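Local atomic coordinates of probable adenylyl-sulfate kinase (Synechocystis sp., PDB entry 5CB8), a protein that catalyses the ATP-dependent 3'-phosphorylation of adenosine 5'-phosphosulfate, producing the activated sulfate 3'-phosphoadenylyl sulfate. Residues Q22-L30 with I185-E196; K38-E46 with I99-P107. All blocks are in the same frame, centred on the assembly; numbering follows the deposited sequence. Where two conformers were deposited one is given.

Interaction 1. Residues Q22-L30 with I185-E196; sequences QQRGVTIWL and IWQKLVDLKYIE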
loop_
_atom_site.group_PDB
_atom_site.type_symbol
_atom_site.label_atom_id
_atom_site.label_comp_id
_atom_site.label_asym_id
_atom_site.label_seq_id
_atom_site.Cartn_x
_atom_site.Cartn_y
_atom_site.Cartn_z
ATOM N N GLN B 22 -4.407 -15.763 19.417
ATOM C CA GLN B 22 -4.495 -14.324 19.649
ATOM C C GLN B 22 -3.444 -13.593 18.825
ATOM O O GLN B 22 -2.291 -14.021 18.755
ATOM C CB GLN B 22 -4.321 -14.005 21.137
ATOM C CG GLN B 22 -5.552 -13.383 21.785
ATOM C CD GLN B 22 -5.938 -12.056 21.151
ATOM O OE1 GLN B 22 -6.946 -11.960 20.449
ATOM N NE2 GLN B 22 -5.135 -11.024 21.398
ATOM N N GLN B 23 -3.840 -12.479 18.218
ATOM C CA GLN B 23 -2.996 -11.832 17.224
ATOM C C GLN B 23 -3.029 -10.308 17.338
ATOM O O GLN B 23 -4.102 -9.698 17.314
ATOM C CB GLN B 23 -3.454 -12.267 15.828
ATOM C CG GLN B 23 -2.552 -11.847 14.691
ATOM C CD GLN B 23 -3.223 -12.013 13.337
ATOM O OE1 GLN B 23 -4.016 -12.936 13.126
ATOM N NE2 GLN B 23 -2.915 -11.108 12.415
ATOM N N ARG B 24 -1.853 -9.701 17.470
ATOM C CA ARG B 24 -1.729 -8.244 17.411
ATOM C C ARG B 24 -0.905 -7.873 16.190
ATOM O O ARG B 24 -0.018 -8.626 15.782
ATOM C CB ARG B 24 -1.037 -7.697 18.660
ATOM C CG ARG B 24 -1.680 -8.119 19.974
ATOM C CD ARG B 24 -0.835 -7.653 21.157
ATOM N NE ARG B 24 -1.414 -8.021 22.451
ATOM C CZ ARG B 24 -0.904 -7.660 23.627
ATOM N NH1 ARG B 24 0.194 -6.917 23.680
ATOM N NH2 ARG B 24 -1.496 -8.036 24.754
ATOM N N GLY B 25 -1.182 -6.710 15.611
ATOM C CA GLY B 25 -0.469 -6.299 14.412
ATOM C C GLY B 25 0.995 -5.994 14.675
ATOM O O GLY B 25 1.343 -5.432 15.718
ATOM N N VAL B 26 1.849 -6.359 13.723
ATOM C CA VAL B 26 3.279 -6.128 13.844
ATOM C C VAL B 26 3.952 -6.250 12.480
ATOM O O VAL B 26 3.585 -7.103 11.663
ATOM C CB VAL B 26 3.925 -7.099 14.897
ATOM C CG1 VAL B 26 3.705 -8.551 14.511
ATOM C CG2 VAL B 26 5.411 -6.805 15.078
ATOM N N THR B 27 4.908 -5.368 12.212
ATOM C CA THR B 27 5.737 -5.492 11.019
ATOM C C THR B 27 7.050 -6.168 11.394
ATOM O O THR B 27 7.794 -5.671 12.244
ATOM C CB THR B 27 6.019 -4.124 10.397
ATOM O OG1 THR B 27 4.798 -3.603 9.848
ATOM C CG2 THR B 27 7.067 -4.231 9.288
ATOM N N ILE B 28 7.315 -7.316 10.779
ATOM C CA ILE B 28 8.569 -8.033 10.986
ATOM C C ILE B 28 9.458 -7.710 9.789
ATOM O O ILE B 28 9.156 -8.120 8.664
ATOM C CB ILE B 28 8.319 -9.551 11.097
ATOM C CG1 ILE B 28 7.299 -9.833 12.212
ATOM C CG2 ILE B 28 9.632 -10.310 11.345
ATOM C CD1 ILE B 28 6.772 -11.252 12.205
ATOM N N TRP B 29 10.540 -6.966 10.031
ATOM C CA TRP B 29 11.299 -6.331 8.953
ATOM C C TRP B 29 12.679 -6.960 8.768
ATOM O O TRP B 29 13.589 -6.727 9.571
ATOM C CB TRP B 29 11.460 -4.826 9.230
ATOM C CG TRP B 29 12.015 -4.053 8.064
ATOM C CD1 TRP B 29 13.315 -4.028 7.636
ATOM C CD2 TRP B 29 11.284 -3.197 7.172
ATOM N NE1 TRP B 29 13.436 -3.210 6.534
ATOM C CE2 TRP B 29 12.203 -2.691 6.231
ATOM C CE3 TRP B 29 9.937 -2.816 7.083
ATOM C CZ2 TRP B 29 11.820 -1.826 5.204
ATOM C CZ3 TRP B 29 9.559 -1.950 6.067
ATOM C CH2 TRP B 29 10.498 -1.461 5.142
ATOM N N LEU B 30 12.832 -7.750 7.705
ATOM C CA LEU B 30 14.100 -8.421 7.440
ATOM C C LEU B 30 14.979 -7.566 6.520
ATOM O O LEU B 30 14.601 -7.256 5.383
ATOM C CB LEU B 30 13.867 -9.808 6.826
ATOM C CG LEU B 30 13.583 -10.934 7.832
ATOM C CD1 LEU B 30 12.309 -10.678 8.609
ATOM C CD2 LEU B 30 13.499 -12.295 7.151
ATOM N N ILE B 185 13.006 -15.644 15.620
ATOM C CA ILE B 185 12.009 -14.629 15.287
ATOM C C ILE B 185 10.704 -14.996 15.990
ATOM O O ILE B 185 10.096 -14.160 16.653
ATOM C CB ILE B 185 11.805 -14.509 13.762
ATOM C CG1 ILE B 185 13.106 -14.045 13.099
ATOM C CG2 ILE B 185 10.687 -13.533 13.438
ATOM C CD1 ILE B 185 13.122 -14.173 11.561
ATOM N N TRP B 186 10.302 -16.259 15.870
ATOM C CA TRP B 186 9.085 -16.758 16.509
ATOM C C TRP B 186 9.113 -16.494 18.008
ATOM O O TRP B 186 8.128 -16.034 18.581
ATOM C CB TRP B 186 8.935 -18.264 16.250
ATOM C CG TRP B 186 7.619 -18.856 16.713
ATOM C CD1 TRP B 186 7.308 -19.307 17.966
ATOM C CD2 TRP B 186 6.449 -19.072 15.910
ATOM N NE1 TRP B 186 6.013 -19.776 17.993
ATOM C CE2 TRP B 186 5.468 -19.642 16.741
ATOM C CE3 TRP B 186 6.142 -18.831 14.567
ATOM C CZ2 TRP B 186 4.196 -19.980 16.269
ATOM C CZ3 TRP B 186 4.881 -19.164 14.105
ATOM C CH2 TRP B 186 3.927 -19.733 14.950
ATOM N N GLN B 187 10.243 -16.789 18.645
ATOM C CA GLN B 187 10.340 -16.648 20.093
ATOM C C GLN B 187 10.248 -15.182 20.503
ATOM O O GLN B 187 9.678 -14.854 21.547
ATOM C CB GLN B 187 11.638 -17.275 20.623
ATOM C CG GLN B 187 11.698 -17.340 22.141
ATOM C CD GLN B 187 10.567 -18.164 22.724
ATOM O OE1 GLN B 187 10.313 -19.289 22.287
ATOM N NE2 GLN B 187 9.874 -17.604 23.711
ATOM N N LYS B 188 10.804 -14.302 19.678
ATOM C CA LYS B 188 10.733 -12.870 19.952
ATOM C C LYS B 188 9.281 -12.396 19.866
ATOM O O LYS B 188 8.820 -11.592 20.690
ATOM C CB LYS B 188 11.615 -12.093 18.971
ATOM C CG LYS B 188 11.630 -10.583 19.204
ATOM C CD LYS B 188 12.154 -10.229 20.601
ATOM C CE LYS B 188 13.635 -10.542 20.739
ATOM N NZ LYS B 188 14.198 -10.132 22.067
ATOM N N LEU B 189 8.560 -12.902 18.867
ATOM C CA LEU B 189 7.133 -12.605 18.730
ATOM C C LEU B 189 6.337 -13.093 19.944
ATOM O O LEU B 189 5.379 -12.441 20.379
ATOM C CB LEU B 189 6.580 -13.253 17.466
ATOM C CG LEU B 189 7.016 -12.663 16.129
ATOM C CD1 LEU B 189 6.542 -13.569 15.004
ATOM C CD2 LEU B 189 6.468 -11.252 15.960
ATOM N N VAL B 190 6.729 -14.244 20.485
ATOM C CA VAL B 190 6.078 -14.765 21.683
ATOM C C VAL B 190 6.406 -13.910 22.900
ATOM O O VAL B 190 5.504 -13.530 23.665
ATOM C CB VAL B 190 6.476 -16.228 21.959
ATOM C CG1 VAL B 190 6.023 -16.651 23.355
ATOM C CG2 VAL B 190 5.875 -17.147 20.908
ATOM N N ASP B 191 7.694 -13.611 23.081
ATOM C CA ASP B 191 8.138 -12.849 24.247
ATOM C C ASP B 191 7.429 -11.507 24.328
ATOM O O ASP B 191 7.014 -11.082 25.403
ATOM C CB ASP B 191 9.651 -12.610 24.211
ATOM C CG ASP B 191 10.452 -13.887 24.355
ATOM O OD1 ASP B 191 9.865 -14.924 24.739
ATOM O OD2 ASP B 191 11.677 -13.846 24.088
ATOM N N LEU B 192 7.298 -10.848 23.179
ATOM C CA LEU B 192 6.670 -9.536 23.099
ATOM C C LEU B 192 5.156 -9.647 22.942
ATOM O O LEU B 192 4.476 -8.642 22.719
ATOM C CB LEU B 192 7.250 -8.741 21.934
ATOM C CG LEU B 192 8.750 -8.483 21.994
ATOM C CD1 LEU B 192 9.194 -7.770 20.737
ATOM C CD2 LEU B 192 9.086 -7.660 23.215
ATOM N N LYS B 193 4.644 -10.872 23.038
ATOM C CA LYS B 193 3.201 -11.127 23.043
ATOM C C LYS B 193 2.444 -10.678 21.790
ATOM O O LYS B 193 1.282 -10.275 21.867
ATOM C CB LYS B 193 2.573 -10.547 24.312
ATOM C CG LYS B 193 3.039 -11.273 25.567
ATOM C CD LYS B 193 2.848 -10.440 26.822
ATOM C CE LYS B 193 3.196 -11.263 28.053
ATOM N NZ LYS B 193 4.468 -12.018 27.852
ATOM N N TYR B 194 3.099 -10.763 20.639
ATOM C CA TYR B 194 2.416 -10.540 19.369
ATOM C C TYR B 194 1.676 -11.797 18.919
ATOM O O TYR B 194 0.670 -11.715 18.212
ATOM C CB TYR B 194 3.400 -10.087 18.291
ATOM C CG TYR B 194 3.834 -8.650 18.456
ATOM C CD1 TYR B 194 2.943 -7.609 18.220
ATOM C CD2 TYR B 194 5.130 -8.333 18.850
ATOM C CE1 TYR B 194 3.326 -6.294 18.378
ATOM C CE2 TYR B 194 5.524 -7.022 19.008
ATOM C CZ TYR B 194 4.618 -6.010 18.774
ATOM O OH TYR B 194 5.011 -4.701 18.926
ATOM N N ILE B 195 2.190 -12.959 19.316
ATOM C CA ILE B 195 1.518 -14.228 19.048
ATOM C C ILE B 195 1.508 -15.072 20.316
ATOM O O ILE B 195 2.188 -14.742 21.289
ATOM C CB ILE B 195 2.195 -15.023 17.911
ATOM C CG1 ILE B 195 3.562 -15.559 18.356
ATOM C CG2 ILE B 195 2.324 -14.169 16.650
ATOM C CD1 ILE B 195 4.290 -16.317 17.266
ATOM N N GLU B 196 0.739 -16.159 20.305
ATOM C CA GLU B 196 0.579 -16.995 21.493
ATOM C C GLU B 196 1.762 -17.930 21.733
ATOM O O GLU B 196 2.296 -18.536 20.795
ATOM C CB GLU B 196 -0.715 -17.808 21.407
ATOM C CG GLU B 196 -1.959 -16.953 21.265
ATOM C CD GLU B 196 -3.180 -17.629 21.845
ATOM O OE1 GLU B 196 -3.017 -18.705 22.461
ATOM O OE2 GLU B 196 -4.297 -17.086 21.689
#

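Interaction 2. Residues K38-E46 with I99-P107; sequences KTTITHALE and IVLVSAISP. With ADX (adenosine-5'-phosphosulfate), chain G; SO4 (sulfate ion), chain H.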
loop_
_atom_site.group_PDB
_atom_site.type_symbol
_atom_site.label_atom_id
_atom_site.label_comp_id
_atom_site.label_asym_id
_atom_site.label_seq_id
_atom_site.Cartn_x
_atom_site.Cartn_y
_atom_site.Cartn_z
ATOM N N LYS B 38 17.218 -13.733 3.194
ATOM C CA LYS B 38 16.008 -13.070 3.702
ATOM C C LYS B 38 14.721 -13.742 3.203
ATOM O O LYS B 38 13.812 -14.021 3.980
ATOM C CB LYS B 38 15.986 -11.588 3.310
ATOM C CG LYS B 38 17.145 -10.740 3.847
ATOM C CD LYS B 38 16.940 -9.268 3.476
ATOM C CE LYS B 38 16.879 -9.086 1.954
ATOM N NZ LYS B 38 18.195 -9.372 1.302
ATOM N N THR B 39 14.643 -14.012 1.906
ATOM C CA THR B 39 13.449 -14.609 1.319
ATOM C C THR B 39 13.172 -16.014 1.870
ATOM O O THR B 39 12.025 -16.385 2.142
ATOM C CB THR B 39 13.582 -14.633 -0.214
ATOM O OG1 THR B 39 13.410 -13.300 -0.717
ATOM C CG2 THR B 39 12.554 -15.530 -0.830
ATOM N N THR B 40 14.238 -16.794 2.028
ATOM C CA THR B 40 14.123 -18.156 2.545
ATOM C C THR B 40 13.522 -18.172 3.956
ATOM O O THR B 40 12.641 -18.989 4.265
ATOM C CB THR B 40 15.493 -18.857 2.545
ATOM O OG1 THR B 40 15.950 -19.005 1.194
ATOM C CG2 THR B 40 15.404 -20.230 3.190
ATOM N N ILE B 41 13.997 -17.261 4.801
ATOM C CA ILE B 41 13.491 -17.135 6.167
ATOM C C ILE B 41 12.057 -16.628 6.145
ATOM O O ILE B 41 11.196 -17.125 6.878
ATOM C CB ILE B 41 14.362 -16.173 7.010
ATOM C CG1 ILE B 41 15.734 -16.802 7.287
ATOM C CG2 ILE B 41 13.668 -15.839 8.342
ATOM C CD1 ILE B 41 16.727 -15.857 7.977
ATOM N N THR B 42 11.811 -15.624 5.311
ATOM C CA THR B 42 10.472 -15.075 5.146
ATOM C C THR B 42 9.467 -16.169 4.818
ATOM O O THR B 42 8.410 -16.265 5.454
ATOM C CB THR B 42 10.470 -14.011 4.043
ATOM O OG1 THR B 42 11.327 -12.937 4.451
ATOM C CG2 THR B 42 9.064 -13.470 3.802
ATOM N N HIS B 43 9.798 -17.005 3.838
ATOM C CA HIS B 43 8.860 -18.027 3.385
ATOM C C HIS B 43 8.628 -19.079 4.460
ATOM O O HIS B 43 7.499 -19.526 4.668
ATOM C CB HIS B 43 9.353 -18.653 2.082
ATOM C CG HIS B 43 9.273 -17.727 0.906
ATOM N ND1 HIS B 43 9.918 -17.978 -0.286
ATOM C CD2 HIS B 43 8.614 -16.554 0.739
ATOM C CE1 HIS B 43 9.660 -17.001 -1.138
ATOM N NE2 HIS B 43 8.873 -16.123 -0.541
ATOM N N ALA B 44 9.693 -19.461 5.160
ATOM C CA ALA B 44 9.575 -20.464 6.215
ATOM C C ALA B 44 8.771 -19.918 7.387
ATOM O O ALA B 44 7.955 -20.630 7.987
ATOM C CB ALA B 44 10.955 -20.921 6.676
ATOM N N LEU B 45 9.012 -18.655 7.719
ATOM C CA LEU B 45 8.274 -17.990 8.785
ATOM C C LEU B 45 6.798 -17.820 8.414
ATOM O O LEU B 45 5.910 -18.009 9.246
ATOM C CB LEU B 45 8.896 -16.620 9.076
ATOM C CG LEU B 45 8.219 -15.824 10.194
ATOM C CD1 LEU B 45 8.199 -16.633 11.483
ATOM C CD2 LEU B 45 8.909 -14.476 10.402
ATOM N N GLU B 46 6.549 -17.438 7.167
ATOM C CA GLU B 46 5.189 -17.298 6.662
ATOM C C GLU B 46 4.432 -18.617 6.835
ATOM O O GLU B 46 3.318 -18.639 7.370
ATOM C CB GLU B 46 5.223 -16.906 5.186
ATOM C CG GLU B 46 3.851 -16.873 4.529
ATOM C CD GLU B 46 3.921 -16.652 3.032
ATOM O OE1 GLU B 46 5.018 -16.789 2.450
ATOM O OE2 GLU B 46 2.871 -16.344 2.434
ATOM N N ILE B 99 -0.198 -9.152 10.678
ATOM C CA ILE B 99 1.228 -9.412 10.811
ATOM C C ILE B 99 1.846 -9.230 9.428
ATOM O O ILE B 99 1.462 -9.911 8.479
ATOM C CB ILE B 99 1.493 -10.846 11.316
ATOM C CG1 ILE B 99 1.059 -10.991 12.778
ATOM C CG2 ILE B 99 2.966 -11.204 11.172
ATOM C CD1 ILE B 99 1.106 -12.430 13.303
ATOM N N VAL B 100 2.785 -8.296 9.304
ATOM C CA VAL B 100 3.379 -7.990 8.006
ATOM C C VAL B 100 4.824 -8.463 7.967
ATOM O O VAL B 100 5.628 -8.081 8.823
ATOM C CB VAL B 100 3.342 -6.473 7.728
ATOM C CG1 VAL B 100 3.866 -6.173 6.314
ATOM C CG2 VAL B 100 1.923 -5.951 7.893
ATOM N N LEU B 101 5.152 -9.306 6.990
ATOM C CA LEU B 101 6.533 -9.762 6.812
ATOM C C LEU B 101 7.159 -8.982 5.672
ATOM O O LEU B 101 6.745 -9.131 4.524
ATOM C CB LEU B 101 6.577 -11.257 6.464
ATOM C CG LEU B 101 6.520 -12.313 7.568
ATOM C CD1 LEU B 101 5.540 -11.958 8.648
ATOM C CD2 LEU B 101 6.193 -13.686 6.996
ATOM N N VAL B 102 8.155 -8.157 5.977
ATOM C CA VAL B 102 8.856 -7.405 4.932
ATOM C C VAL B 102 10.230 -8.007 4.703
ATOM O O VAL B 102 10.947 -8.321 5.659
ATOM C CB VAL B 102 9.014 -5.927 5.310
ATOM C CG1 VAL B 102 9.858 -5.181 4.253
ATOM C CG2 VAL B 102 7.639 -5.270 5.452
ATOM N N SER B 103 10.589 -8.192 3.437
ATOM C CA SER B 103 11.927 -8.642 3.086
ATOM C C SER B 103 12.476 -7.661 2.062
ATOM O O SER B 103 12.020 -7.634 0.918
ATOM C CB SER B 103 11.888 -10.044 2.482
ATOM O OG SER B 103 13.192 -10.474 2.119
ATOM N N ALA B 104 13.448 -6.852 2.472
ATOM C CA ALA B 104 14.004 -5.833 1.588
ATOM C C ALA B 104 15.416 -5.521 2.033
ATOM O O ALA B 104 15.691 -5.488 3.229
ATOM C CB ALA B 104 13.143 -4.566 1.623
ATOM N N ILE B 105 16.313 -5.292 1.077
ATOM C CA ILE B 105 17.688 -4.977 1.440
ATOM C C ILE B 105 17.689 -3.827 2.435
ATOM O O ILE B 105 18.347 -3.927 3.468
ATOM C CB ILE B 105 18.562 -4.631 0.223
ATOM C CG1 ILE B 105 18.856 -5.889 -0.597
ATOM C CG2 ILE B 105 19.886 -4.014 0.675
ATOM C CD1 ILE B 105 19.673 -5.586 -1.859
ATOM N N SER B 106 16.896 -2.786 2.153
ATOM C CA SER B 106 16.775 -1.615 3.035
ATOM C C SER B 106 18.103 -1.215 3.677
ATOM O O SER B 106 18.265 -1.293 4.901
ATOM C CB SER B 106 15.709 -1.843 4.114
ATOM O OG SER B 106 15.832 -3.118 4.733
ATOM N N PRO B 107 19.056 -0.768 2.843
ATOM C CA PRO B 107 20.453 -0.614 3.256
ATOM C C PRO B 107 20.713 0.631 4.093
ATOM O O PRO B 107 21.789 0.725 4.677
ATOM C CB PRO B 107 21.195 -0.508 1.922
ATOM C CG PRO B 107 20.191 0.141 1.001
ATOM C CD PRO B 107 18.851 -0.425 1.422
HETATM S SB ADX G . 16.221 -1.854 -1.574
HETATM O O1B ADX G . 15.397 -0.816 -2.206
HETATM O O2B ADX G . 15.657 -2.274 -0.278
HETATM O O3B ADX G . 17.589 -1.343 -1.414
HETATM P PA ADX G . 15.179 -4.183 -2.637
HETATM O O1A ADX G . 13.808 -3.547 -2.848
HETATM O O2A ADX G . 15.180 -5.206 -1.505
HETATM O O3A ADX G . 16.300 -3.062 -2.482
HETATM O "O5'" ADX G . 15.568 -4.927 -4.001
HETATM C "C5'" ADX G . 16.743 -5.680 -4.061
HETATM C "C4'" ADX G . 16.751 -6.671 -5.089
HETATM O "O4'" ADX G . 16.909 -5.992 -6.386
HETATM C "C3'" ADX G . 17.893 -7.580 -4.944
HETATM O "O3'" ADX G . 17.464 -8.750 -4.399
HETATM C "C2'" ADX G . 18.378 -7.825 -6.322
HETATM O "O2'" ADX G . 17.831 -8.965 -6.803
HETATM C "C1'" ADX G . 17.877 -6.686 -7.147
HETATM N N9 ADX G . 18.867 -5.747 -7.591
HETATM C C8 ADX G . 19.021 -5.279 -8.853
HETATM N N7 ADX G . 19.930 -4.299 -8.839
HETATM C C5 ADX G . 20.358 -4.123 -7.564
HETATM C C6 ADX G . 21.270 -3.248 -6.976
HETATM N N6 ADX G . 21.953 -2.240 -7.768
HETATM N N1 ADX G . 21.482 -3.332 -5.646
HETATM C C2 ADX G . 20.813 -4.233 -4.893
HETATM N N3 ADX G . 19.923 -5.081 -5.430
HETATM C C4 ADX G . 19.673 -5.048 -6.761
HETATM S S SO4 H . 18.033 -12.753 -0.015
HETATM O O1 SO4 H . 16.593 -12.918 -0.041
HETATM O O2 SO4 H . 18.691 -14.055 -0.090
HETATM O O3 SO4 H . 18.415 -12.090 1.241
HETATM O O4 SO4 H . 18.499 -11.931 -1.147
#

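Interaction 1. Residues Q22-L30 with I185-E196
Tyr194 lays one face of its ring against Val26, whose CB sits 3.5 Å above the plane and off toward the rim, a CH-pi contact. With CG1 of Val26 set between its own backbone N and carbonyl carbon (chi1 59°), that methyl lies by Tyr194 CG and CD1, while CG2 lies by CE1 and CZ. The phenol end is fixed by a hydrogen bond from Tyr194 OH to Asp121. Were Tyr194 replaced by an alanine, the ring face over Val26 would be gone and Asp121 would probably lose its phenol partner.

Further along the strand, Ile28 and Leu189 reach toward each other tip to tip, CD1 of Ile28 lying 3.6 Å from CD1 of Leu189. The other branch, Ile28 CG2, crosses to CG2 of Ile185 at 4.0 Å. Toward Gln22 and Glu196 the contact turns polar: Tyr194 O takes a long, weak but straight bond from Arg24 N (3.3 Å), and Lys193 O lies over one face of the Arg24 guanidinium. Glu196 OE2 accepts from Gln22 N on its anti side, 29° out of the carboxylate plane, although Gln22 is poorly ordered.

The tyrosine is placed by a Schellman motif with Lys193 at C-prime, Tyr194 N bonding Leu189 O at 2.8 Å. Segment 185-191 runs roughly antiparallel to segment 26-30 (152°), its helix covering one side of the parallel sheet, as in the P-loop kinase alpha/beta fold.

Interaction 2. Residues K38-E46 with I99-P107
No ring lies between Lys38 and Ser103; the flat groups lie outside this interface. The His43 imidazole has Thr39 O over one face, 3.3 Å above the plane and offset toward the rim, and the adenine of the bound adenosine-5'-phosphosulfate is approached on its C2-N3 side by Ile105 CD1, 3.5 Å from C2.

Helix and strand meet closely. Ser103 turns OG opposite its own N (chi1 179°), which brings it within 3.2 Å of Lys38 CB, and Ser103 CB touches Thr42 OG1. That hydroxyl gives its proton to Lys38 O from above the carbonyl plane; the same oxygen also accepts from Thr42 N. Leu101 CD2 packs alongside the next turn, 3.8 Å from Glu46 CB.

The Lys38 chain bends at its last two torsions (chi3 -60°, chi4 -68°) and folds back so that NZ reaches sulfate O3 (2.7 Å), bonded also by the backbone N of Lys38. Thr39 N holds O1, Gly35 N and Gly37 N add further bonds, and Gly32 O is a second partner for NZ. Past the strand, Ile105 N and Ser106 N grip O2A and O2B of the substrate, each at 2.8 Å.

The chemistry implies two adjoining anion sites: a P-loop whose sulfate probably marks a phosphate position of ATP, and a backbone cradle for the phosphosulfate that includes Ser106, probably the serine phosphorylated in the reaction, as in related enzymes.

How the interactions relate
The two interactions share one sheet. Strands 26-31 and 99-103 are neighbours in it, and backbone bonds between Val100 and both Val26 and Ile28 tie the contacts directly; Leu30 of interaction 1 also packs on Thr42 of interaction 2. Helices 38-50 and 178-191 lie side by side on the sheet, with Ile185 against Ile41 and Leu45. Interaction 2 is buried near the centre of the chain, and its chemistry turns polar at the binding end, where amides and a lysine hold anions. Interaction 1 lies farther out, only partly buried: aliphatic and aromatic over the strand, then polar among exposed residues near the chain ends, away from the bound ligands.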